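Local atomic coordinates of TqaL (Neurospora crassa, PDB entry 7EEH), a protein that belongs to the 2OG-Fe dioxygenase family of the cupin clan and holds an iron ion between the two sheets of a double-stranded beta-helix. Residues Asp186-Asp189 and His190-Thr193; Leu246-Glu250 and Asn251-Leu255. The protein carries 1 engineered substitution. All coordinates share one frame; numbering follows the deposited sequence.

Contact 1. Residues Asp186-Asp189 and His190-Thr193; sequences DGVD and HTMT. With FE (Fe (III) ion), chain H.
The carboxylate of Asp186 divides its two oxygens between the iron and Thr191. OD1 of Asp186 binds the iron(III) ion at 2.1 Å, whereas Asp186 OD2 stays 3.3 Å from the iron, the separation expected of a one-oxygen ligand. OD2 instead accepts a hydrogen bond of 2.8 Å from Thr191 OG1 through its anti lone pair, the one turned away from OD1. The other flat group, the His190 ring, carries the peptide oxygen of Asp189 over one face, with His190 CG 3.6 Å from Asp189 O; its ND1 is hydrogen-bonded to Tyr28 OH.

The Thr191 side chain meets Asp186 at about a right angle. With OG1 beside the backbone N (chi1 -61°), the hydroxyl faces the carboxylate, and the methyl CG2 of Thr191 also packs on Asp186 OD2, at 3.3 Å. A branch of Val188 closes the group from the side, Val188 CG2 lying 3.4 Å from Thr191 OG1.

Between loop and strand the backbone forms a classic beta bulge: Asp189 and His190 both face Thr276 of strand 267-277. The Asp189 carboxylate leads away from the metal, to Tyr154 OH and the backbone N of Arg278. Asp186 and His184 form the HxD element, completed by His253 as the family's two-histidine, one-carboxylate facial triad.

Held at one oxygen by the metal and at the other by a buried hydroxyl, the Asp186 carboxylate has its rotation fixed, and Thr191 acts as a second-shell residue positioning an iron ligand.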
loop_
_atom_site.group_PDB
_atom_site.type_symbol
_atom_site.label_atom_id
_atom_site.label_comp_id
_atom_site.label_asym_id
_atom_site.label_seq_id
_atom_site.Cartn_x
_atom_site.Cartn_y
_atom_site.Cartn_z
ATOM N N ASP B 186 -8.645 -6.573 35.091
ATOM C CA ASP B 186 -8.621 -8.027 35.001
ATOM C C ASP B 186 -7.425 -8.650 35.710
ATOM O O ASP B 186 -7.305 -9.879 35.720
ATOM C CB ASP B 186 -8.593 -8.468 33.535
ATOM C CG ASP B 186 -9.774 -7.955 32.736
ATOM O OD1 ASP B 186 -10.865 -7.746 33.306
ATOM O OD2 ASP B 186 -9.598 -7.778 31.511
ATOM N N GLY B 187 -6.527 -7.842 36.269
ATOM C CA GLY B 187 -5.364 -8.377 36.948
ATOM C C GLY B 187 -4.285 -8.907 36.040
ATOM O O GLY B 187 -3.472 -9.721 36.481
ATOM N N VAL B 188 -4.243 -8.477 34.775
ATOM C CA VAL B 188 -3.226 -8.958 33.843
ATOM C C VAL B 188 -2.497 -7.744 33.268
ATOM O O VAL B 188 -2.595 -6.639 33.816
ATOM C CB VAL B 188 -3.858 -9.840 32.745
ATOM C CG1 VAL B 188 -4.463 -11.128 33.350
ATOM C CG2 VAL B 188 -4.931 -9.072 31.994
ATOM N N ASP B 189 -1.738 -7.941 32.186
ATOM C CA ASP B 189 -1.042 -6.846 31.517
ATOM C C ASP B 189 -1.799 -6.314 30.306
ATOM O O ASP B 189 -1.936 -5.100 30.161
ATOM C CB ASP B 189 0.369 -7.283 31.090
ATOM C CG ASP B 189 1.287 -7.544 32.284
ATOM O OD1 ASP B 189 1.381 -6.656 33.160
ATOM O OD2 ASP B 189 1.894 -8.638 32.345
ATOM N N HIS B 190 -2.264 -7.198 29.418
ATOM C CA HIS B 190 -2.989 -6.808 28.211
ATOM C C HIS B 190 -4.224 -7.683 28.079
ATOM O O HIS B 190 -4.130 -8.906 28.215
ATOM C CB HIS B 190 -2.138 -6.976 26.939
ATOM C CG HIS B 190 -0.830 -6.257 26.980
ATOM N ND1 HIS B 190 -0.711 -4.913 26.689
ATOM C CD2 HIS B 190 0.420 -6.697 27.255
ATOM C CE1 HIS B 190 0.556 -4.554 26.797
ATOM N NE2 HIS B 190 1.263 -5.619 27.144
ATOM N N THR B 191 -5.364 -7.066 27.790
ATOM C CA THR B 191 -6.611 -7.784 27.573
ATOM C C THR B 191 -7.123 -7.473 26.173
ATOM O O THR B 191 -7.145 -6.309 25.761
ATOM C CB THR B 191 -7.699 -7.398 28.600
ATOM O OG1 THR B 191 -7.273 -7.722 29.928
ATOM C CG2 THR B 191 -9.019 -8.166 28.291
HETATM N N MSE B 192 -7.521 -8.518 25.441
HETATM C CA MSE B 192 -8.057 -8.378 24.087
HETATM C C MSE B 192 -9.407 -9.097 24.037
HETATM O O MSE B 192 -9.528 -10.255 24.484
HETATM C CB MSE B 192 -7.092 -8.963 23.033
HETATM C CG MSE B 192 -7.574 -8.801 21.587
HETATM SE SE MSE B 192 -6.146 -8.877 20.288
HETATM C CE MSE B 192 -6.224 -10.769 19.665
ATOM N N THR B 193 -10.426 -8.414 23.525
ATOM C CA THR B 193 -11.769 -8.969 23.388
ATOM C C THR B 193 -12.193 -8.842 21.935
ATOM O O THR B 193 -12.269 -7.729 21.401
ATOM C CB THR B 193 -12.760 -8.250 24.295
ATOM O OG1 THR B 193 -12.806 -6.862 23.939
ATOM C CG2 THR B 193 -12.308 -8.367 25.742
HETATM FE FE FE H . -12.674 -7.258 32.453
HETATM O O HOH W 1 -13.391 -9.200 33.405
#

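Contact 2. Residues Leu246-Glu250 and Asn251-Leu255; sequences LVDTE and NKHSL. With FE (Fe (III) ion), chain H.
Val247 and Asn251 meet across a tight reversal. Val247 O accepts the backbone N of Glu250 at 3.3 Å, and the phi/psi values of Asp248 and Thr249 fit a type I beta turn between them. Asn251 N adds a weak, bent bond to the same oxygen. The third donor is a side chain: Asn251 ND2 reaches Val247 O at 2.9 Å with an N-H...O angle of 160°, close to the plane of its own amide and tilted modestly from that of the carbonyl. Asn251 OD1 is held separately by Arg232, so both ends of the amide are engaged.

The turn carries the chain from strand 243-247 of the larger sheet to strand 252-255 of the smaller one, a crossing between the two walls of the jelly roll that brings His253 to the metal. His253 NE2 binds the iron at 2.1 Å. Its CG sits between the backbone N and carbonyl carbon (chi1 59°), which sets the ring beside the turn.

Leu246 CD2 covers one face of that ring. At the edge, near the ring plane, Asp248 OD1 approaches His253 CE1 at 3.6 Å, its carboxylate turned 60° from the ring, while OD2 of Asp248 is hydrogen-bonded to the backbone N of Val188. Water 2 lies at the same edge: it accepts from His253 ND1 at 2.6 Å and is 2.7 Å from Asp248 OD1 and 2.6 Å from Asn251 O, acceptors that compete with others nearby for its two protons.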
loop_
_atom_site.group_PDB
_atom_site.type_symbol
_atom_site.label_atom_id
_atom_site.label_comp_id
_atom_site.label_asym_id
_atom_site.label_seq_id
_atom_site.Cartn_x
_atom_site.Cartn_y
_atom_site.Cartn_z
ATOM N N LEU B 246 -6.484 -3.499 25.297
ATOM C CA LEU B 246 -6.255 -2.463 26.302
ATOM C C LEU B 246 -5.142 -2.877 27.254
ATOM O O LEU B 246 -4.968 -4.060 27.550
ATOM C CB LEU B 246 -7.529 -2.142 27.102
ATOM C CG LEU B 246 -8.248 -3.234 27.902
ATOM C CD1 LEU B 246 -7.656 -3.416 29.299
ATOM C CD2 LEU B 246 -9.723 -2.890 28.002
ATOM N N VAL B 247 -4.397 -1.884 27.737
ATOM C CA VAL B 247 -3.373 -2.101 28.758
ATOM C C VAL B 247 -4.092 -2.199 30.099
ATOM O O VAL B 247 -4.664 -1.218 30.575
ATOM C CB VAL B 247 -2.330 -0.982 28.763
ATOM C CG1 VAL B 247 -1.312 -1.180 29.929
ATOM C CG2 VAL B 247 -1.623 -0.925 27.412
ATOM N N ASP B 248 -4.095 -3.394 30.694
ATOM C CA ASP B 248 -5.008 -3.669 31.803
ATOM C C ASP B 248 -4.557 -3.012 33.104
ATOM O O ASP B 248 -5.377 -2.829 34.015
ATOM C CB ASP B 248 -5.137 -5.182 32.001
ATOM C CG ASP B 248 -6.149 -5.554 33.086
ATOM O OD1 ASP B 248 -7.318 -5.126 32.995
ATOM O OD2 ASP B 248 -5.760 -6.271 34.030
ATOM N N THR B 249 -3.277 -2.658 33.202
ATOM C CA THR B 249 -2.713 -2.018 34.378
ATOM C C THR B 249 -2.872 -0.504 34.373
ATOM O O THR B 249 -2.631 0.132 35.403
ATOM C CB THR B 249 -1.225 -2.358 34.490
ATOM O OG1 THR B 249 -0.605 -2.139 33.220
ATOM C CG2 THR B 249 -1.031 -3.813 34.880
ATOM N N GLU B 250 -3.272 0.092 33.257
ATOM C CA GLU B 250 -3.346 1.546 33.173
ATOM C C GLU B 250 -4.736 2.052 32.842
ATOM O O GLU B 250 -4.928 3.269 32.752
ATOM C CB GLU B 250 -2.335 2.071 32.140
ATOM C CG GLU B 250 -0.921 1.641 32.456
ATOM C CD GLU B 250 0.026 1.879 31.311
ATOM O OE1 GLU B 250 -0.285 2.752 30.471
ATOM O OE2 GLU B 250 1.055 1.172 31.245
ATOM N N ASN B 251 -5.703 1.151 32.662
ATOM C CA ASN B 251 -7.108 1.456 32.421
ATOM C C ASN B 251 -7.947 0.604 33.351
ATOM O O ASN B 251 -7.518 -0.470 33.773
ATOM C CB ASN B 251 -7.578 1.120 31.002
ATOM C CG ASN B 251 -6.792 1.817 29.938
ATOM O OD1 ASN B 251 -7.098 2.951 29.583
ATOM N ND2 ASN B 251 -5.782 1.134 29.392
ATOM N N LYS B 252 -9.081 1.139 33.772
ATOM C CA LYS B 252 -10.128 0.324 34.360
ATOM C C LYS B 252 -11.190 0.204 33.288
ATOM O O LYS B 252 -11.222 1.011 32.351
ATOM C CB LYS B 252 -10.707 0.932 35.652
ATOM C CG LYS B 252 -9.823 0.829 36.873
ATOM C CD LYS B 252 -10.335 1.593 38.092
ATOM C CE LYS B 252 -9.295 1.587 39.227
ATOM N NZ LYS B 252 -9.650 2.480 40.379
ATOM N N HIS B 253 -12.043 -0.814 33.396
ATOM C CA HIS B 253 -13.080 -0.951 32.388
ATOM C C HIS B 253 -14.337 -1.546 33.007
ATOM O O HIS B 253 -14.333 -2.040 34.133
ATOM C CB HIS B 253 -12.597 -1.786 31.193
ATOM C CG HIS B 253 -12.155 -3.166 31.552
ATOM N ND1 HIS B 253 -10.896 -3.445 32.051
ATOM C CD2 HIS B 253 -12.801 -4.357 31.472
ATOM C CE1 HIS B 253 -10.789 -4.744 32.260
ATOM N NE2 HIS B 253 -11.931 -5.318 31.924
ATOM N N SER B 254 -15.425 -1.462 32.252
ATOM C CA SER B 254 -16.713 -1.993 32.666
ATOM C C SER B 254 -17.521 -2.288 31.411
ATOM O O SER B 254 -17.300 -1.680 30.360
ATOM C CB SER B 254 -17.450 -1.021 33.597
ATOM O OG SER B 254 -17.839 0.158 32.917
ATOM N N LEU B 255 -18.443 -3.242 31.522
ATOM C CA LEU B 255 -19.240 -3.698 30.393
ATOM C C LEU B 255 -20.714 -3.605 30.753
ATOM O O LEU B 255 -21.115 -3.971 31.861
ATOM C CB LEU B 255 -18.858 -5.146 30.002
ATOM C CG LEU B 255 -19.577 -5.867 28.846
ATOM C CD1 LEU B 255 -19.403 -5.160 27.491
ATOM C CD2 LEU B 255 -19.137 -7.336 28.741
HETATM FE FE FE H . -12.674 -7.258 32.453
HETATM O O HOH W 2 -8.465 -2.682 32.702
HETATM O O HOH W 1 -13.391 -9.200 33.405
#

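Contacts 1 and 2 have centres about 7 Å apart and meet at the same iron, which each supplies with one ligand: Asp186 OD1 and His253 NE2 are 3.0 Å from each other. Water 1, 2.3 Å from the iron, is common to both. Asp248 of contact 2 couples the two backbones. Its OD2 is 2.8 Å from Val188 N and its OD1 accepts from Asp186 N, while Asp248 N lies 2.8 Å from Asp189 O, a probable hydrogen bond. Strands 190-199 and 243-247 are sheet neighbours, paired through Thr191 and Leu246. Arg149 reaches both contacts, forming a salt bridge with Asp248 OD2 and a hydrogen bond with Val188 O.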